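Local coordinates for protein 4-amino-4-deoxy-L-arabinose transferase or related glycosyltransferases of PMT family (PDB 5EZM) that probably transfers 4-amino-4-deoxy-L-arabinose from a polyprenyl-phosphate carrier to lipid A, as a zinc-containing integral membrane glycosyltransferase of the GT-C fold, at residues A[51-56]-A[465-470]; A[471-476]-A[495-500]; A[482-487]-A[530-535]; A[557-562]-A[567-572]. All coordinates share one frame; numbering follows the deposited sequence.

Interaction 1 of 4, residues A[51-56]-A[465-470]; sequences MRHLVG and SGADIA
His-53 and Leu-54 meet Ser-465 and Ala-467 through van der Waals contacts. At the root of the histidine, His-53 CB lies 3.5 Å from Ser-465 OG. Further out, the ring carbon CD2 of His-53 reaches the methyl of Ala-467, with CD2 to CB at 3.5 Å. The serine oxygen and the alanine methyl both approach the imidazole obliquely. His-53 carries CG anti to its carbonyl carbon (chi1 -71°), which turns the ring toward the 465-470 turn. Leu-54 touches by its backbone, its O being 3.4 Å from Ser-465 CB, while its side chain leads off to pack on Phe-495.

The polar bonds run within or beside the segments. Ser-465 OG accepts from Ala-467 N at 3.3 Å in a nearly straight bond (169°), an ST turn. It spans Gly-466, the first residue to leave helix 458-465, with positive phi. The same OG donates to Arg-462 O, so the hydroxyl is used as both acceptor and donor. His-53 ND1 is bonded to Glu-458 OE2 of that helix. Putting an alanine here in place of Ser-465 would probably leave Ala-467 N without its side-chain acceptor and Arg-462 O without the hydroxyl, letting the turn drift from the imidazole.

Across the two segments the fit is one of van der Waals packing, while polar bonds to Glu-458 and Arg-462 of helix 458-465 orient His-53 and Ser-465.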
loop_
_atom_site.group_PDB
_atom_site.type_symbol
_atom_site.label_atom_id
_atom_site.label_comp_id
_atom_site.label_asym_id
_atom_site.label_seq_id
_atom_site.Cartn_x
_atom_site.Cartn_y
_atom_site.Cartn_z
ATOM N N MET A 51 5.875 -6.080 -13.296
ATOM C CA MET A 51 6.092 -7.506 -13.495
ATOM C C MET A 51 5.037 -8.367 -12.809
ATOM O O MET A 51 5.199 -9.591 -12.743
ATOM C CB MET A 51 7.499 -7.897 -13.029
ATOM C CG MET A 51 8.587 -7.219 -13.853
ATOM S SD MET A 51 10.175 -8.066 -13.855
ATOM C CE MET A 51 10.892 -7.467 -12.335
ATOM N N ARG A 52 3.958 -7.768 -12.315
ATOM C CA ARG A 52 2.848 -8.514 -11.746
ATOM C C ARG A 52 1.542 -7.929 -12.258
ATOM O O ARG A 52 1.429 -6.713 -12.438
ATOM C CB ARG A 52 2.859 -8.476 -10.212
ATOM C CG ARG A 52 4.142 -8.963 -9.562
ATOM C CD ARG A 52 4.049 -8.890 -8.042
ATOM N NE ARG A 52 3.813 -7.531 -7.562
ATOM C CZ ARG A 52 2.630 -7.067 -7.166
ATOM N NH1 ARG A 52 1.563 -7.855 -7.186
ATOM N NH2 ARG A 52 2.512 -5.813 -6.748
ATOM N N HIS A 53 0.562 -8.794 -12.500
ATOM C CA HIS A 53 -0.778 -8.307 -12.773
ATOM C C HIS A 53 -1.402 -7.762 -11.494
ATOM O O HIS A 53 -0.968 -8.069 -10.380
ATOM C CB HIS A 53 -1.647 -9.416 -13.360
ATOM C CG HIS A 53 -1.275 -9.791 -14.760
ATOM N ND1 HIS A 53 -0.441 -10.850 -15.050
ATOM C CD2 HIS A 53 -1.614 -9.242 -15.949
ATOM C CE1 HIS A 53 -0.288 -10.940 -16.359
ATOM N NE2 HIS A 53 -0.988 -9.974 -16.928
ATOM N N LEU A 54 -2.433 -6.937 -11.664
ATOM C CA LEU A 54 -3.041 -6.253 -10.530
ATOM C C LEU A 54 -3.756 -7.246 -9.622
ATOM O O LEU A 54 -4.522 -8.096 -10.088
ATOM C CB LEU A 54 -4.016 -5.181 -11.013
ATOM C CG LEU A 54 -3.404 -4.015 -11.790
ATOM C CD1 LEU A 54 -4.471 -2.996 -12.134
ATOM C CD2 LEU A 54 -2.279 -3.371 -10.996
ATOM N N VAL A 55 -3.503 -7.131 -8.323
ATOM C CA VAL A 55 -4.044 -8.042 -7.323
ATOM C C VAL A 55 -5.222 -7.352 -6.645
ATOM O O VAL A 55 -5.052 -6.338 -5.958
ATOM C CB VAL A 55 -2.971 -8.456 -6.307
ATOM C CG1 VAL A 55 -3.595 -9.208 -5.137
ATOM C CG2 VAL A 55 -1.901 -9.301 -6.988
ATOM N N GLY A 56 -6.419 -7.898 -6.834
ATOM C CA GLY A 56 -7.603 -7.367 -6.183
ATOM C C GLY A 56 -7.655 -7.712 -4.707
ATOM O O GLY A 56 -6.998 -8.654 -4.266
ATOM N N SER A 465 -6.410 -12.221 -11.564
ATOM C CA SER A 465 -6.678 -10.902 -12.117
ATOM C C SER A 465 -7.640 -10.950 -13.294
ATOM O O SER A 465 -8.292 -9.943 -13.584
ATOM C CB SER A 465 -5.371 -10.243 -12.554
ATOM O OG SER A 465 -4.826 -10.918 -13.673
ATOM N N GLY A 466 -7.742 -12.088 -13.974
ATOM C CA GLY A 466 -8.581 -12.168 -15.147
ATOM C C GLY A 466 -8.016 -11.499 -16.373
ATOM O O GLY A 466 -8.701 -11.437 -17.398
ATOM N N ALA A 467 -6.785 -10.994 -16.305
ATOM C CA ALA A 467 -6.178 -10.362 -17.469
ATOM C C ALA A 467 -5.985 -11.340 -18.622
ATOM O O ALA A 467 -5.936 -10.911 -19.779
ATOM C CB ALA A 467 -4.838 -9.731 -17.085
ATOM N N ASP A 468 -5.878 -12.640 -18.335
ATOM C CA ASP A 468 -5.705 -13.622 -19.402
ATOM C C ASP A 468 -6.958 -13.725 -20.267
ATOM O O ASP A 468 -6.873 -13.740 -21.500
ATOM C CB ASP A 468 -5.342 -14.986 -18.811
ATOM C CG ASP A 468 -3.910 -15.047 -18.305
ATOM O OD1 ASP A 468 -3.053 -14.298 -18.824
ATOM O OD2 ASP A 468 -3.638 -15.855 -17.391
ATOM N N ILE A 469 -8.138 -13.798 -19.641
ATOM C CA ILE A 469 -9.379 -13.905 -20.401
ATOM C C ILE A 469 -9.907 -12.549 -20.847
ATOM O O ILE A 469 -10.958 -12.488 -21.497
ATOM C CB ILE A 469 -10.474 -14.635 -19.595
ATOM C CG1 ILE A 469 -11.072 -13.710 -18.536
ATOM C CG2 ILE A 469 -9.903 -15.894 -18.964
ATOM C CD1 ILE A 469 -12.215 -14.332 -17.768
ATOM N N ALA A 470 -9.210 -11.460 -20.525
ATOM C CA ALA A 470 -9.657 -10.148 -20.990
ATOM C C ALA A 470 -9.627 -10.022 -22.513
ATOM O O ALA A 470 -10.610 -9.516 -23.082
ATOM C CB ALA A 470 -8.838 -9.043 -20.311
#

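Interaction 2 of 4, residues A[471-476]-A[495-500]; sequences PQIAQK and FYLRHP
A small apolar contact, in which Leu-497 packs against Ile-473 and Ala-474, joins the ends of two short helices, 470-474 and 493-497, in the C-terminal domain. The evidence is a set of carbon-carbon approaches, all made by the leucine methyls. Leu-497 CD2 lies 4.0 Å from Ile-473 CB, and Leu-497 CD1 lies 4.1 Å from Ile-473 CG2. The same CD2 of Leu-497 is 4.2 Å from Ala-474 CB. Ile-473 offers its CG2 branch, which stands opposite the backbone N, to both leucine methyls, and the two side chains cross at about a right angle.

Just beyond the leucine, helix 493-497 ends in a Schellman motif: Arg-498 takes a positive phi (52°), and bonds run back into the last turn. One of these is Arg-498 N to Phe-495 O at 3.0 Å. The arginine side chain adds a second donor to that carbonyl, NH1 of Arg-498 reaching Phe-495 O at 2.9 Å from the other face of its plane. Phe-495 O is thus gripped twice, and NH1 of Arg-498 also lies over one face of the Phe-495 ring, toward its rim. Leu-497 also rests on Leu-483 of strand 483-486, while Ile-473 packs on Met-539 of strand 539-542.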
loop_
_atom_site.group_PDB
_atom_site.type_symbol
_atom_site.label_atom_id
_atom_site.label_comp_id
_atom_site.label_asym_id
_atom_site.label_seq_id
_atom_site.Cartn_x
_atom_site.Cartn_y
_atom_site.Cartn_z
ATOM N N PRO A 471 -8.578 -10.451 -23.233
ATOM C CA PRO A 471 -8.632 -10.324 -24.704
ATOM C C PRO A 471 -9.783 -11.079 -25.354
ATOM O O PRO A 471 -10.388 -10.561 -26.301
ATOM C CB PRO A 471 -7.268 -10.870 -25.151
ATOM C CG PRO A 471 -6.378 -10.633 -24.000
ATOM C CD PRO A 471 -7.236 -10.871 -22.789
ATOM N N GLN A 472 -10.094 -12.291 -24.887
ATOM C CA GLN A 472 -11.238 -13.023 -25.430
ATOM C C GLN A 472 -12.529 -12.227 -25.277
ATOM O O GLN A 472 -13.341 -12.157 -26.207
ATOM C CB GLN A 472 -11.368 -14.383 -24.743
ATOM C CG GLN A 472 -10.249 -15.360 -25.062
ATOM C CD GLN A 472 -10.361 -15.939 -26.463
ATOM O OE1 GLN A 472 -11.427 -15.896 -27.080
ATOM N NE2 GLN A 472 -9.258 -16.484 -26.970
ATOM N N ILE A 473 -12.730 -11.611 -24.109
ATOM C CA ILE A 473 -13.948 -10.848 -23.857
ATOM C C ILE A 473 -13.970 -9.575 -24.689
ATOM O O ILE A 473 -15.010 -9.193 -25.237
ATOM C CB ILE A 473 -14.073 -10.541 -22.354
ATOM C CG1 ILE A 473 -14.087 -11.839 -21.549
ATOM C CG2 ILE A 473 -15.324 -9.719 -22.069
ATOM C CD1 ILE A 473 -14.025 -11.624 -20.065
ATOM N N ALA A 474 -12.824 -8.901 -24.805
ATOM C CA ALA A 474 -12.763 -7.621 -25.499
ATOM C C ALA A 474 -13.023 -7.749 -26.993
ATOM O O ALA A 474 -13.377 -6.752 -27.631
ATOM C CB ALA A 474 -11.402 -6.965 -25.266
ATOM N N GLN A 475 -12.855 -8.945 -27.563
ATOM C CA GLN A 475 -13.099 -9.120 -28.991
ATOM C C GLN A 475 -14.548 -8.821 -29.351
ATOM O O GLN A 475 -14.824 -8.311 -30.445
ATOM C CB GLN A 475 -12.722 -10.541 -29.416
ATOM C CG GLN A 475 -12.774 -10.777 -30.922
ATOM C CD GLN A 475 -12.572 -12.234 -31.299
ATOM O OE1 GLN A 475 -12.221 -13.063 -30.458
ATOM N NE2 GLN A 475 -12.801 -12.555 -32.568
ATOM N N LYS A 476 -15.485 -9.110 -28.445
ATOM C CA LYS A 476 -16.901 -8.898 -28.699
ATOM C C LYS A 476 -17.546 -7.842 -27.814
ATOM O O LYS A 476 -18.659 -7.403 -28.125
ATOM C CB LYS A 476 -17.674 -10.216 -28.540
ATOM C CG LYS A 476 -17.336 -11.252 -29.593
ATOM C CD LYS A 476 -17.660 -10.736 -30.988
ATOM C CE LYS A 476 -17.327 -11.768 -32.054
ATOM N NZ LYS A 476 -15.879 -12.133 -32.047
ATOM N N PHE A 495 -10.865 -3.155 -15.043
ATOM C CA PHE A 495 -9.702 -2.348 -15.400
ATOM C C PHE A 495 -9.054 -2.864 -16.675
ATOM O O PHE A 495 -8.762 -2.089 -17.593
ATOM C CB PHE A 495 -8.682 -2.337 -14.260
ATOM C CG PHE A 495 -7.393 -1.627 -14.605
ATOM C CD1 PHE A 495 -7.291 -0.248 -14.490
ATOM C CD2 PHE A 495 -6.285 -2.337 -15.043
ATOM C CE1 PHE A 495 -6.104 0.408 -14.805
ATOM C CE2 PHE A 495 -5.096 -1.690 -15.359
ATOM C CZ PHE A 495 -5.005 -0.318 -15.239
ATOM N N TYR A 496 -8.813 -4.175 -16.745
ATOM C CA TYR A 496 -8.165 -4.736 -17.927
ATOM C C TYR A 496 -9.049 -4.629 -19.161
ATOM O O TYR A 496 -8.535 -4.579 -20.284
ATOM C CB TYR A 496 -7.762 -6.186 -17.673
ATOM C CG TYR A 496 -6.520 -6.293 -16.827
ATOM C CD1 TYR A 496 -5.269 -6.043 -17.371
ATOM C CD2 TYR A 496 -6.596 -6.629 -15.479
ATOM C CE1 TYR A 496 -4.126 -6.129 -16.602
ATOM C CE2 TYR A 496 -5.453 -6.719 -14.700
ATOM C CZ TYR A 496 -4.223 -6.465 -15.270
ATOM O OH TYR A 496 -3.084 -6.551 -14.510
ATOM N N LEU A 497 -10.370 -4.577 -18.982
ATOM C CA LEU A 497 -11.265 -4.386 -20.115
ATOM C C LEU A 497 -11.435 -2.922 -20.498
ATOM O O LEU A 497 -11.995 -2.646 -21.566
ATOM C CB LEU A 497 -12.635 -4.995 -19.812
ATOM C CG LEU A 497 -12.675 -6.520 -19.780
ATOM C CD1 LEU A 497 -14.027 -7.006 -19.301
ATOM C CD2 LEU A 497 -12.352 -7.086 -21.151
ATOM N N ARG A 498 -10.957 -1.992 -19.671
ATOM C CA ARG A 498 -11.237 -0.566 -19.832
ATOM C C ARG A 498 -12.742 -0.341 -19.957
ATOM O O ARG A 498 -13.224 0.377 -20.837
ATOM C CB ARG A 498 -10.489 0.016 -21.036
ATOM C CG ARG A 498 -9.049 -0.458 -21.205
ATOM C CD ARG A 498 -8.134 0.136 -20.156
ATOM N NE ARG A 498 -6.720 0.037 -20.521
ATOM C CZ ARG A 498 -5.874 -0.869 -20.036
ATOM N NH1 ARG A 498 -6.295 -1.770 -19.157
ATOM N NH2 ARG A 498 -4.604 -0.873 -20.425
ATOM N N HIS A 499 -13.494 -0.985 -19.064
ATOM C CA HIS A 499 -14.949 -1.027 -19.165
ATOM C C HIS A 499 -15.577 -1.245 -17.791
ATOM O O HIS A 499 -15.288 -2.251 -17.131
ATOM C CB HIS A 499 -15.368 -2.133 -20.131
ATOM C CG HIS A 499 -16.807 -2.075 -20.537
ATOM N ND1 HIS A 499 -17.837 -2.353 -19.665
ATOM C CD2 HIS A 499 -17.388 -1.787 -21.727
ATOM C CE1 HIS A 499 -18.990 -2.230 -20.297
ATOM N NE2 HIS A 499 -18.746 -1.889 -21.550
ATOM N N PRO A 500 -16.436 -0.341 -17.331
ATOM C CA PRO A 500 -16.994 -0.463 -15.982
ATOM C C PRO A 500 -18.062 -1.541 -15.897
ATOM O O PRO A 500 -18.714 -1.897 -16.880
ATOM C CB PRO A 500 -17.607 0.921 -15.719
ATOM C CG PRO A 500 -17.095 1.805 -16.817
ATOM C CD PRO A 500 -16.855 0.907 -17.983
#

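Interaction 3 of 4, residues A[482-487]-A[530-535]; sequences PLYGVQ and KLWKNG
Tyr-484 projects from strand 483-486 toward the last turn of helix 525-534, where it meets Trp-532 and Leu-531. Its CB points at the helix, and CG stands anti to the carbonyl carbon (chi1 -62°), a setting that sends the ring outward from the strand. Along one side of the ring, Tyr-484 CD2 comes 4.3 Å from Trp-532 CE3. The tyrosine carbon lies near the indole plane, at the edge of Trp-532, while the tryptophan atom reaches the Tyr-484 ring obliquely; this is not a stack.

On the other side, Tyr-484 CE1 is 4.2 Å from Leu-531 CD1. One face of the tyrosine ring takes Pro-482 CB, which sits 3.8 Å above the plane and toward the rim, so part of the packing comes from the strand's own segment.

Strand 483-486 lies between two parallel neighbours, 502-504 and 539-542, and helix 525-534 lies in the beta-alpha-beta crossover from the first to the second, which passes strand 483-486. The tyrosine therefore fills the layer between sheet and helix, and Phe-528, one turn back on the helix, meets its ring edge-to-face. At the tip, Tyr-484 OH touches both leucine methyls, lying 3.8 Å from Leu-531 CD1 and 4.2 Å from Leu-531 CD2. The two side chains cross at about a right angle. Immediately beyond, the helix stops before Gly-535, whose N still bonds Leu-531 O.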
loop_
_atom_site.group_PDB
_atom_site.type_symbol
_atom_site.label_atom_id
_atom_site.label_comp_id
_atom_site.label_asym_id
_atom_site.label_seq_id
_atom_site.Cartn_x
_atom_site.Cartn_y
_atom_site.Cartn_z
ATOM N N PRO A 482 -23.444 -3.094 -21.916
ATOM C CA PRO A 482 -23.339 -3.312 -20.472
ATOM C C PRO A 482 -22.511 -4.548 -20.166
ATOM O O PRO A 482 -22.502 -5.526 -20.918
ATOM C CB PRO A 482 -24.796 -3.502 -20.028
ATOM C CG PRO A 482 -25.626 -3.020 -21.159
ATOM C CD PRO A 482 -24.827 -3.248 -22.396
ATOM N N LEU A 483 -21.803 -4.493 -19.044
ATOM C CA LEU A 483 -21.109 -5.649 -18.486
ATOM C C LEU A 483 -21.622 -5.800 -17.056
ATOM O O LEU A 483 -21.077 -5.209 -16.117
ATOM C CB LEU A 483 -19.596 -5.482 -18.547
ATOM C CG LEU A 483 -18.787 -6.620 -17.918
ATOM C CD1 LEU A 483 -19.037 -7.938 -18.641
ATOM C CD2 LEU A 483 -17.301 -6.281 -17.889
ATOM N N TYR A 484 -22.688 -6.579 -16.899
ATOM C CA TYR A 484 -23.328 -6.721 -15.599
ATOM C C TYR A 484 -22.439 -7.491 -14.634
ATOM O O TYR A 484 -21.834 -8.505 -14.991
ATOM C CB TYR A 484 -24.668 -7.437 -15.738
ATOM C CG TYR A 484 -25.679 -6.713 -16.593
ATOM C CD1 TYR A 484 -26.353 -5.601 -16.112
ATOM C CD2 TYR A 484 -25.971 -7.152 -17.875
ATOM C CE1 TYR A 484 -27.280 -4.940 -16.886
ATOM C CE2 TYR A 484 -26.899 -6.499 -18.656
ATOM C CZ TYR A 484 -27.551 -5.394 -18.158
ATOM O OH TYR A 484 -28.479 -4.740 -18.937
ATOM N N GLY A 485 -22.360 -6.999 -13.403
ATOM C CA GLY A 485 -21.726 -7.741 -12.334
ATOM C C GLY A 485 -22.777 -8.397 -11.468
ATOM O O GLY A 485 -23.343 -7.758 -10.576
ATOM N N VAL A 486 -23.061 -9.669 -11.732
ATOM C CA VAL A 486 -24.157 -10.365 -11.070
ATOM C C VAL A 486 -23.726 -10.786 -9.674
ATOM O O VAL A 486 -23.161 -11.870 -9.488
ATOM C CB VAL A 486 -24.619 -11.575 -11.899
ATOM C CG1 VAL A 486 -25.915 -12.139 -11.336
ATOM C CG2 VAL A 486 -24.787 -11.176 -13.359
ATOM N N GLN A 487 -23.994 -9.928 -8.688
ATOM C CA GLN A 487 -23.597 -10.162 -7.299
ATOM C C GLN A 487 -22.110 -10.493 -7.194
ATOM O O GLN A 487 -21.697 -11.391 -6.456
ATOM C CB GLN A 487 -24.453 -11.257 -6.661
ATOM C CG GLN A 487 -25.893 -10.835 -6.430
ATOM C CD GLN A 487 -26.696 -11.879 -5.683
ATOM O OE1 GLN A 487 -26.407 -13.076 -5.756
ATOM N NE2 GLN A 487 -27.710 -11.430 -4.952
ATOM N N LYS A 530 -35.134 -10.134 -16.507
ATOM C CA LYS A 530 -35.922 -9.465 -17.536
ATOM C C LYS A 530 -35.046 -8.587 -18.420
ATOM O O LYS A 530 -35.229 -8.551 -19.643
ATOM C CB LYS A 530 -37.033 -8.639 -16.890
ATOM C CG LYS A 530 -37.992 -9.464 -16.052
ATOM C CD LYS A 530 -38.757 -10.456 -16.906
ATOM C CE LYS A 530 -39.524 -11.439 -16.041
ATOM N NZ LYS A 530 -38.607 -12.234 -15.175
ATOM N N LEU A 531 -34.089 -7.870 -17.821
ATOM C CA LEU A 531 -33.133 -7.124 -18.634
ATOM C C LEU A 531 -32.331 -8.051 -19.535
ATOM O O LEU A 531 -31.951 -7.666 -20.646
ATOM C CB LEU A 531 -32.185 -6.324 -17.741
ATOM C CG LEU A 531 -32.511 -4.852 -17.495
ATOM C CD1 LEU A 531 -31.453 -4.235 -16.596
ATOM C CD2 LEU A 531 -32.596 -4.099 -18.810
ATOM N N TRP A 532 -32.083 -9.275 -19.077
ATOM C CA TRP A 532 -31.203 -10.203 -19.776
ATOM C C TRP A 532 -31.912 -10.871 -20.943
ATOM O O TRP A 532 -31.300 -11.102 -21.992
ATOM C CB TRP A 532 -30.688 -11.247 -18.787
ATOM C CG TRP A 532 -29.715 -12.232 -19.347
ATOM C CD1 TRP A 532 -29.974 -13.517 -19.727
ATOM C CD2 TRP A 532 -28.315 -12.023 -19.565
ATOM N NE1 TRP A 532 -28.825 -14.116 -20.177
ATOM C CE2 TRP A 532 -27.790 -13.222 -20.083
ATOM C CE3 TRP A 532 -27.454 -10.937 -19.377
ATOM C CZ2 TRP A 532 -26.449 -13.365 -20.415
ATOM C CZ3 TRP A 532 -26.120 -11.083 -19.708
ATOM C CH2 TRP A 532 -25.632 -12.286 -20.224
ATOM N N LYS A 533 -33.196 -11.186 -20.781
ATOM C CA LYS A 533 -33.955 -11.855 -21.827
ATOM C C LYS A 533 -34.669 -10.892 -22.763
ATOM O O LYS A 533 -35.007 -11.284 -23.886
ATOM C CB LYS A 533 -34.982 -12.809 -21.208
ATOM C CG LYS A 533 -34.363 -14.026 -20.540
ATOM C CD LYS A 533 -35.423 -15.018 -20.091
ATOM C CE LYS A 533 -36.273 -14.447 -18.973
ATOM N NZ LYS A 533 -37.248 -15.453 -18.466
ATOM N N ASN A 534 -34.906 -9.648 -22.340
ATOM C CA ASN A 534 -35.649 -8.702 -23.156
ATOM C C ASN A 534 -34.905 -7.410 -23.454
ATOM O O ASN A 534 -35.312 -6.686 -24.367
ATOM C CB ASN A 534 -36.991 -8.355 -22.489
ATOM C CG ASN A 534 -37.896 -9.566 -22.338
ATOM O OD1 ASN A 534 -37.840 -10.272 -21.331
ATOM N ND2 ASN A 534 -38.736 -9.812 -23.341
ATOM N N GLY A 535 -33.838 -7.102 -22.726
ATOM C CA GLY A 535 -33.105 -5.872 -22.932
ATOM C C GLY A 535 -32.146 -5.962 -24.102
ATOM O O GLY A 535 -32.266 -6.815 -24.986
#

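Interaction 4 of 4, residues A[557-562]-A[567-572]; sequences YVVARD and VVANVA
The Tyr-557 ring carries the methyl of Ala-572 over one face: Ala-572 CB is 3.9 Å from the ring centroid and only 8° off its normal, a CH-pi contact. The backbone N of Ala-572 also lies over the ring. At the edge, near the ring plane, Tyr-557 CD2 approaches Ala-569 O at 3.8 Å, with Asn-570 C close by. CG of the tyrosine is anti to the carbonyl carbon (chi1 -55°), which directs the ring along the partner strand to the chain that follows it. Cutting Tyr-557 back to an alanine would probably leave the Ala-572 methyl without the ring face it packs on and let the chain at Ala-572 shift.

The backbones form an antiparallel beta hairpin. Tyr-557 and Ala-569 are a hydrogen-bonded pair, with Tyr-557 N to Ala-569 O at 3.1 Å and Ala-569 N to Tyr-557 O at 2.8 Å. Val-558 and Val-568 follow as a non-hydrogen-bonded pair, their side chains on one face of the sheet, where both touch Tyr-547. The register then slips by one residue in a classic beta bulge: Val-559 N and Ala-560 N both donate to Val-567 O, the latter at 3.0 Å. Ala-560 O accepts in return from Val-567 N at 2.9 Å. The bulge brings Val-559 CG2 to 3.8 Å from Ala-569 CB. On the face that bears Ala-560 and Val-567, both residues pack against Ile-473 of helix 470-474.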
loop_
_atom_site.group_PDB
_atom_site.type_symbol
_atom_site.label_atom_id
_atom_site.label_comp_id
_atom_site.label_asym_id
_atom_site.label_seq_id
_atom_site.Cartn_x
_atom_site.Cartn_y
_atom_site.Cartn_z
ATOM N N TYR A 557 -24.851 -17.857 -22.837
ATOM C CA TYR A 557 -23.773 -18.425 -23.633
ATOM C C TYR A 557 -22.437 -17.945 -23.087
ATOM O O TYR A 557 -22.220 -16.737 -22.932
ATOM C CB TYR A 557 -23.943 -18.041 -25.103
ATOM C CG TYR A 557 -25.303 -18.429 -25.643
ATOM C CD1 TYR A 557 -25.505 -19.661 -26.252
ATOM C CD2 TYR A 557 -26.392 -17.574 -25.515
ATOM C CE1 TYR A 557 -26.749 -20.023 -26.731
ATOM C CE2 TYR A 557 -27.638 -17.929 -25.990
ATOM C CZ TYR A 557 -27.811 -19.153 -26.597
ATOM O OH TYR A 557 -29.053 -19.507 -27.071
ATOM N N VAL A 558 -21.551 -18.889 -22.788
ATOM C CA VAL A 558 -20.320 -18.593 -22.062
ATOM C C VAL A 558 -19.317 -17.930 -22.999
ATOM O O VAL A 558 -18.945 -18.498 -24.032
ATOM C CB VAL A 558 -19.728 -19.865 -21.442
ATOM C CG1 VAL A 558 -18.542 -19.517 -20.571
ATOM C CG2 VAL A 558 -20.792 -20.617 -20.651
ATOM N N VAL A 559 -18.867 -16.733 -22.635
ATOM C CA VAL A 559 -17.837 -16.044 -23.406
ATOM C C VAL A 559 -16.445 -16.451 -22.950
ATOM O O VAL A 559 -15.585 -16.784 -23.769
ATOM C CB VAL A 559 -18.026 -14.515 -23.316
ATOM C CG1 VAL A 559 -17.027 -13.808 -24.222
ATOM C CG2 VAL A 559 -19.448 -14.130 -23.679
ATOM N N ALA A 560 -16.192 -16.436 -21.642
ATOM C CA ALA A 560 -14.877 -16.823 -21.148
ATOM C C ALA A 560 -15.000 -17.318 -19.715
ATOM O O ALA A 560 -15.955 -16.993 -19.008
ATOM C CB ALA A 560 -13.878 -15.664 -21.236
ATOM N N ARG A 561 -14.020 -18.118 -19.299
ATOM C CA ARG A 561 -13.963 -18.630 -17.938
ATOM C C ARG A 561 -12.527 -18.609 -17.443
ATOM O O ARG A 561 -11.581 -18.737 -18.223
ATOM C CB ARG A 561 -14.487 -20.069 -17.824
ATOM C CG ARG A 561 -15.807 -20.333 -18.510
ATOM C CD ARG A 561 -16.236 -21.788 -18.353
ATOM N NE ARG A 561 -15.182 -22.740 -18.709
ATOM C CZ ARG A 561 -14.928 -23.153 -19.947
ATOM N NH1 ARG A 561 -15.643 -22.693 -20.964
ATOM N NH2 ARG A 561 -13.954 -24.023 -20.172
ATOM N N ASP A 562 -12.378 -18.439 -16.135
ATOM C CA ASP A 562 -11.150 -18.800 -15.435
ATOM C C ASP A 562 -11.572 -19.431 -14.113
ATOM O O ASP A 562 -12.706 -19.901 -13.958
ATOM C CB ASP A 562 -10.208 -17.593 -15.294
ATOM C CG ASP A 562 -10.858 -16.418 -14.599
ATOM O OD1 ASP A 562 -11.537 -16.630 -13.574
ATOM O OD2 ASP A 562 -10.681 -15.276 -15.076
ATOM N N VAL A 567 -17.926 -15.509 -17.567
ATOM C CA VAL A 567 -18.330 -14.336 -18.335
ATOM C C VAL A 567 -19.197 -14.808 -19.490
ATOM O O VAL A 567 -18.733 -15.569 -20.354
ATOM C CB VAL A 567 -17.121 -13.539 -18.848
ATOM C CG1 VAL A 567 -17.591 -12.302 -19.600
ATOM C CG2 VAL A 567 -16.208 -13.160 -17.690
ATOM N N VAL A 568 -20.446 -14.339 -19.518
ATOM C CA VAL A 568 -21.463 -14.842 -20.429
ATOM C C VAL A 568 -22.057 -13.685 -21.225
ATOM O O VAL A 568 -21.834 -12.510 -20.928
ATOM C CB VAL A 568 -22.577 -15.600 -19.681
ATOM C CG1 VAL A 568 -21.989 -16.749 -18.876
ATOM C CG2 VAL A 568 -23.334 -14.648 -18.773
ATOM N N ALA A 569 -22.827 -14.044 -22.252
ATOM C CA ALA A 569 -23.594 -13.096 -23.049
ATOM C C ALA A 569 -25.012 -13.629 -23.231
ATOM O O ALA A 569 -25.272 -14.824 -23.068
ATOM C CB ALA A 569 -22.945 -12.844 -24.415
ATOM N N ASN A 570 -25.938 -12.724 -23.552
ATOM C CA ASN A 570 -27.338 -13.092 -23.732
ATOM C C ASN A 570 -27.714 -13.314 -25.189
ATOM O O ASN A 570 -28.880 -13.602 -25.475
ATOM C CB ASN A 570 -28.264 -12.035 -23.115
ATOM C CG ASN A 570 -28.088 -10.663 -23.727
ATOM O OD1 ASN A 570 -27.125 -10.407 -24.453
ATOM N ND2 ASN A 570 -29.014 -9.762 -23.418
ATOM N N VAL A 571 -26.765 -13.187 -26.111
ATOM C CA VAL A 571 -26.966 -13.544 -27.507
ATOM C C VAL A 571 -25.844 -14.488 -27.919
ATOM O O VAL A 571 -24.691 -14.314 -27.508
ATOM C CB VAL A 571 -27.022 -12.300 -28.420
ATOM C CG1 VAL A 571 -28.203 -11.422 -28.041
ATOM C CG2 VAL A 571 -25.740 -11.509 -28.327
ATOM N N ALA A 572 -26.187 -15.502 -28.715
ATOM C CA ALA A 572 -25.213 -16.536 -29.048
ATOM C C ALA A 572 -24.059 -15.990 -29.880
ATOM O O ALA A 572 -22.949 -16.533 -29.829
ATOM C CB ALA A 572 -25.901 -17.687 -29.781
#

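How the interactions relate
Interaction 1 closes first along the chain, joining a loop next to membrane helices to the turn before helix 470-474. Interactions 2, 3 and 4 lie in the C-terminal domain, 2 and 3 alternating in sequence. Centres of interactions 1 and 2 are about 12 Å apart, linked by a probable hydrogen bond from Leu-54 N to Tyr-496 OH (2.9 Å). Ile-469 of interaction 1 and Ile-473 of interaction 2 pack on the hairpin of interaction 4, centred about 13 Å from interaction 2. Interactions 3 and 4, centres about 12 Å apart, reach the same mixed sheet; beside it Trp-532 O of helix 525-534 probably bonds Asn-570 ND2, just after strand 566-569. Packing thus runs from membrane part to outermost strand.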